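Local coordinates for protein isocitrate dehydrogenase [NAD] subunit 2, mitochondrial (Saccharomyces cerevisiae, PDB 3BLX) that oxidatively decarboxylates isocitrate to 2-oxoglutarate with NAD(+) in the mitochondrial citric acid cycle, as one of the two kinds of subunit of an allosteric octamer, at residues B[21-27]-B[50-56]. Sequence-based numbering, arbitrary orientation.
Sequences KYTVSFI and PIEWESC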
loop_
_atom_site.group_PDB
_atom_site.type_symbol
_atom_site.label_atom_id
_atom_site.label_comp_id
_atom_site.label_asym_id
_atom_site.label_seq_id
_atom_site.Cartn_x
_atom_site.Cartn_y
_atom_site.Cartn_z
ATOM N N LYS B 21 -1.985 -66.662 -26.078
ATOM C CA LYS B 21 -2.726 -65.566 -25.476
ATOM C C LYS B 21 -1.925 -64.271 -25.579
ATOM O O LYS B 21 -0.742 -64.240 -25.233
ATOM C CB LYS B 21 -3.001 -65.866 -24.002
ATOM C CG LYS B 21 -4.097 -66.888 -23.738
ATOM C CD LYS B 21 -4.496 -66.883 -22.263
ATOM C CE LYS B 21 -5.822 -67.604 -22.036
ATOM N NZ LYS B 21 -6.436 -67.313 -20.702
ATOM N N TYR B 22 -2.575 -63.209 -26.051
ATOM C CA TYR B 22 -1.954 -61.887 -26.153
ATOM C C TYR B 22 -1.652 -61.288 -24.779
ATOM O O TYR B 22 -2.470 -61.378 -23.859
ATOM C CB TYR B 22 -2.872 -60.932 -26.911
ATOM C CG TYR B 22 -3.053 -61.258 -28.369
ATOM C CD1 TYR B 22 -4.183 -61.941 -28.817
ATOM C CD2 TYR B 22 -2.104 -60.874 -29.302
ATOM C CE1 TYR B 22 -4.354 -62.234 -30.151
ATOM C CE2 TYR B 22 -2.266 -61.165 -30.640
ATOM C CZ TYR B 22 -3.389 -61.846 -31.058
ATOM O OH TYR B 22 -3.549 -62.134 -32.393
ATOM N N THR B 23 -0.481 -60.670 -24.649
ATOM C CA THR B 23 -0.121 -59.958 -23.425
ATOM C C THR B 23 -0.668 -58.524 -23.427
ATOM O O THR B 23 -0.460 -57.778 -24.385
ATOM C CB THR B 23 1.408 -59.929 -23.228
ATOM O OG1 THR B 23 2.058 -59.888 -24.508
ATOM C CG2 THR B 23 1.867 -61.167 -22.483
ATOM N N VAL B 24 -1.364 -58.151 -22.354
ATOM C CA VAL B 24 -1.940 -56.815 -22.196
ATOM C C VAL B 24 -1.690 -56.201 -20.799
ATOM O O VAL B 24 -2.186 -56.712 -19.796
ATOM C CB VAL B 24 -3.457 -56.851 -22.460
ATOM C CG1 VAL B 24 -4.090 -55.515 -22.111
ATOM C CG2 VAL B 24 -3.742 -57.218 -23.904
ATOM N N SER B 25 -0.936 -55.102 -20.736
ATOM C CA SER B 25 -0.667 -54.428 -19.464
ATOM C C SER B 25 -1.978 -53.960 -18.859
ATOM O O SER B 25 -2.934 -53.732 -19.579
ATOM C CB SER B 25 0.264 -53.239 -19.676
ATOM O OG SER B 25 1.496 -53.623 -20.250
ATOM N N PHE B 26 -2.045 -53.821 -17.544
ATOM C CA PHE B 26 -3.285 -53.342 -16.959
ATOM C C PHE B 26 -3.276 -51.934 -16.329
ATOM O O PHE B 26 -3.750 -50.982 -16.942
ATOM C CB PHE B 26 -3.882 -54.355 -16.006
ATOM C CG PHE B 26 -5.373 -54.349 -16.014
ATOM C CD1 PHE B 26 -6.071 -55.274 -16.757
ATOM C CD2 PHE B 26 -6.082 -53.390 -15.314
ATOM C CE1 PHE B 26 -7.450 -55.264 -16.786
ATOM C CE2 PHE B 26 -7.465 -53.367 -15.343
ATOM C CZ PHE B 26 -8.149 -54.309 -16.080
ATOM N N ILE B 27 -2.752 -51.794 -15.117
ATOM C CA ILE B 27 -2.883 -50.536 -14.383
ATOM C C ILE B 27 -4.296 -50.446 -13.874
ATOM O O ILE B 27 -5.128 -49.788 -14.468
ATOM C CB ILE B 27 -2.631 -49.269 -15.241
ATOM C CG1 ILE B 27 -1.381 -49.413 -16.100
ATOM C CG2 ILE B 27 -2.568 -48.011 -14.346
ATOM C CD1 ILE B 27 -1.169 -48.274 -17.046
ATOM N N PRO B 50 -8.400 -64.366 -25.786
ATOM C CA PRO B 50 -6.956 -64.655 -25.860
ATOM C C PRO B 50 -6.062 -63.621 -25.170
ATOM O O PRO B 50 -5.170 -63.080 -25.813
ATOM C CB PRO B 50 -6.668 -64.621 -27.364
ATOM C CG PRO B 50 -8.004 -64.735 -28.027
ATOM C CD PRO B 50 -8.989 -64.121 -27.111
ATOM N N ILE B 51 -6.278 -63.370 -23.883
ATOM C CA ILE B 51 -5.559 -62.309 -23.186
ATOM C C ILE B 51 -5.123 -62.695 -21.767
ATOM O O ILE B 51 -5.925 -63.176 -20.959
ATOM C CB ILE B 51 -6.407 -61.005 -23.134
ATOM C CG1 ILE B 51 -6.666 -60.476 -24.542
ATOM C CG2 ILE B 51 -5.726 -59.933 -22.286
ATOM C CD1 ILE B 51 -7.706 -59.411 -24.591
ATOM N N GLU B 52 -3.840 -62.485 -21.484
ATOM C CA GLU B 52 -3.304 -62.599 -20.136
ATOM C C GLU B 52 -2.864 -61.208 -19.669
ATOM O O GLU B 52 -2.166 -60.493 -20.391
ATOM C CB GLU B 52 -2.124 -63.576 -20.112
ATOM C CG GLU B 52 -0.989 -63.191 -21.049
ATOM C CD GLU B 52 0.096 -64.245 -21.142
ATOM O OE1 GLU B 52 -0.235 -65.452 -21.234
ATOM O OE2 GLU B 52 1.281 -63.853 -21.135
ATOM N N TRP B 53 -3.274 -60.828 -18.465
ATOM C CA TRP B 53 -2.973 -59.507 -17.935
ATOM C C TRP B 53 -1.539 -59.351 -17.421
ATOM O O TRP B 53 -0.702 -60.215 -17.641
ATOM C CB TRP B 53 -3.971 -59.178 -16.842
ATOM C CG TRP B 53 -5.392 -59.308 -17.316
ATOM C CD1 TRP B 53 -6.343 -60.164 -16.842
ATOM C CD2 TRP B 53 -6.019 -58.561 -18.372
ATOM N NE1 TRP B 53 -7.524 -59.990 -17.525
ATOM C CE2 TRP B 53 -7.352 -59.012 -18.467
ATOM C CE3 TRP B 53 -5.586 -57.546 -19.240
ATOM C CZ2 TRP B 53 -8.251 -58.485 -19.387
ATOM C CZ3 TRP B 53 -6.485 -57.027 -20.148
ATOM C CH2 TRP B 53 -7.799 -57.495 -20.216
ATOM N N GLU B 54 -1.261 -58.242 -16.744
ATOM C CA GLU B 54 0.087 -57.939 -16.284
ATOM C C GLU B 54 0.096 -56.623 -15.521
ATOM O O GLU B 54 0.833 -55.712 -15.864
ATOM C CB GLU B 54 1.052 -57.859 -17.473
ATOM C CG GLU B 54 2.535 -57.799 -17.087
ATOM C CD GLU B 54 3.479 -57.964 -18.282
ATOM O OE1 GLU B 54 3.027 -58.440 -19.348
ATOM O OE2 GLU B 54 4.680 -57.624 -18.152
ATOM N N SER B 55 -0.719 -56.533 -14.480
ATOM C CA SER B 55 -0.942 -55.271 -13.780
ATOM C C SER B 55 0.330 -54.464 -13.531
ATOM O O SER B 55 1.289 -54.976 -12.960
ATOM C CB SER B 55 -1.699 -55.511 -12.472
ATOM O OG SER B 55 -1.256 -56.695 -11.839
ATOM N N CYS B 56 0.320 -53.203 -13.974
ATOM C CA CYS B 56 1.449 -52.287 -13.817
ATOM C C CYS B 56 1.172 -51.244 -12.753
ATOM O O CYS B 56 0.023 -50.906 -12.494
ATOM C CB CYS B 56 1.719 -51.543 -15.123
ATOM S SG CYS B 56 2.028 -52.575 -16.557
#
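Phe26 drives the edge of its ring into one face of the Trp53 indole, the ring planes at 83° and the centroid of the phenyl 4.9 Å from that of the indole's six-membered ring. This is a T-shaped stack. Ile51 CG2 lies over the opposite face, near its rim, so the indole sits between Phe26 of segment 21-27 and Ile51 of its own segment. From the indole's rim, Trp53 CZ3 meets Val24 CG1, which chi1 of 172° sets anti to the backbone N. Val24 can be followed outward: CB sits 3.8 Å from both Trp53 CZ3 and Ile51 CG2, then the branches part, CG1 going to the indole edge and CG2 to Ile51 CG2, 3.7 Å away. With an alanine at Trp53, the Phe26 edge and Val24 CG1 would probably lose their shared partner, and a gap would be likely to open between Phe26 and Ile51. Beside this cluster the backbones run parallel, joined by hydrogen bonds from Tyr22 N to Pro50 O, Glu52 N to Tyr22 O at 3.0 Å, and Val24 N to Glu52 O at 3.2 Å. Helix 296-309 packs on Val24 and Ile51, while Phe44 of helix 33-45 meets the Trp53 ring and Lys41 makes a cation-pi contact with Phe26. Parallel strands 22-23 and 51-52, joined through helix 33-45, form a beta-alpha-beta unit, its connecting helix packed against the aromatic pair, in the isocitrate/isopropylmalate dehydrogenase fold.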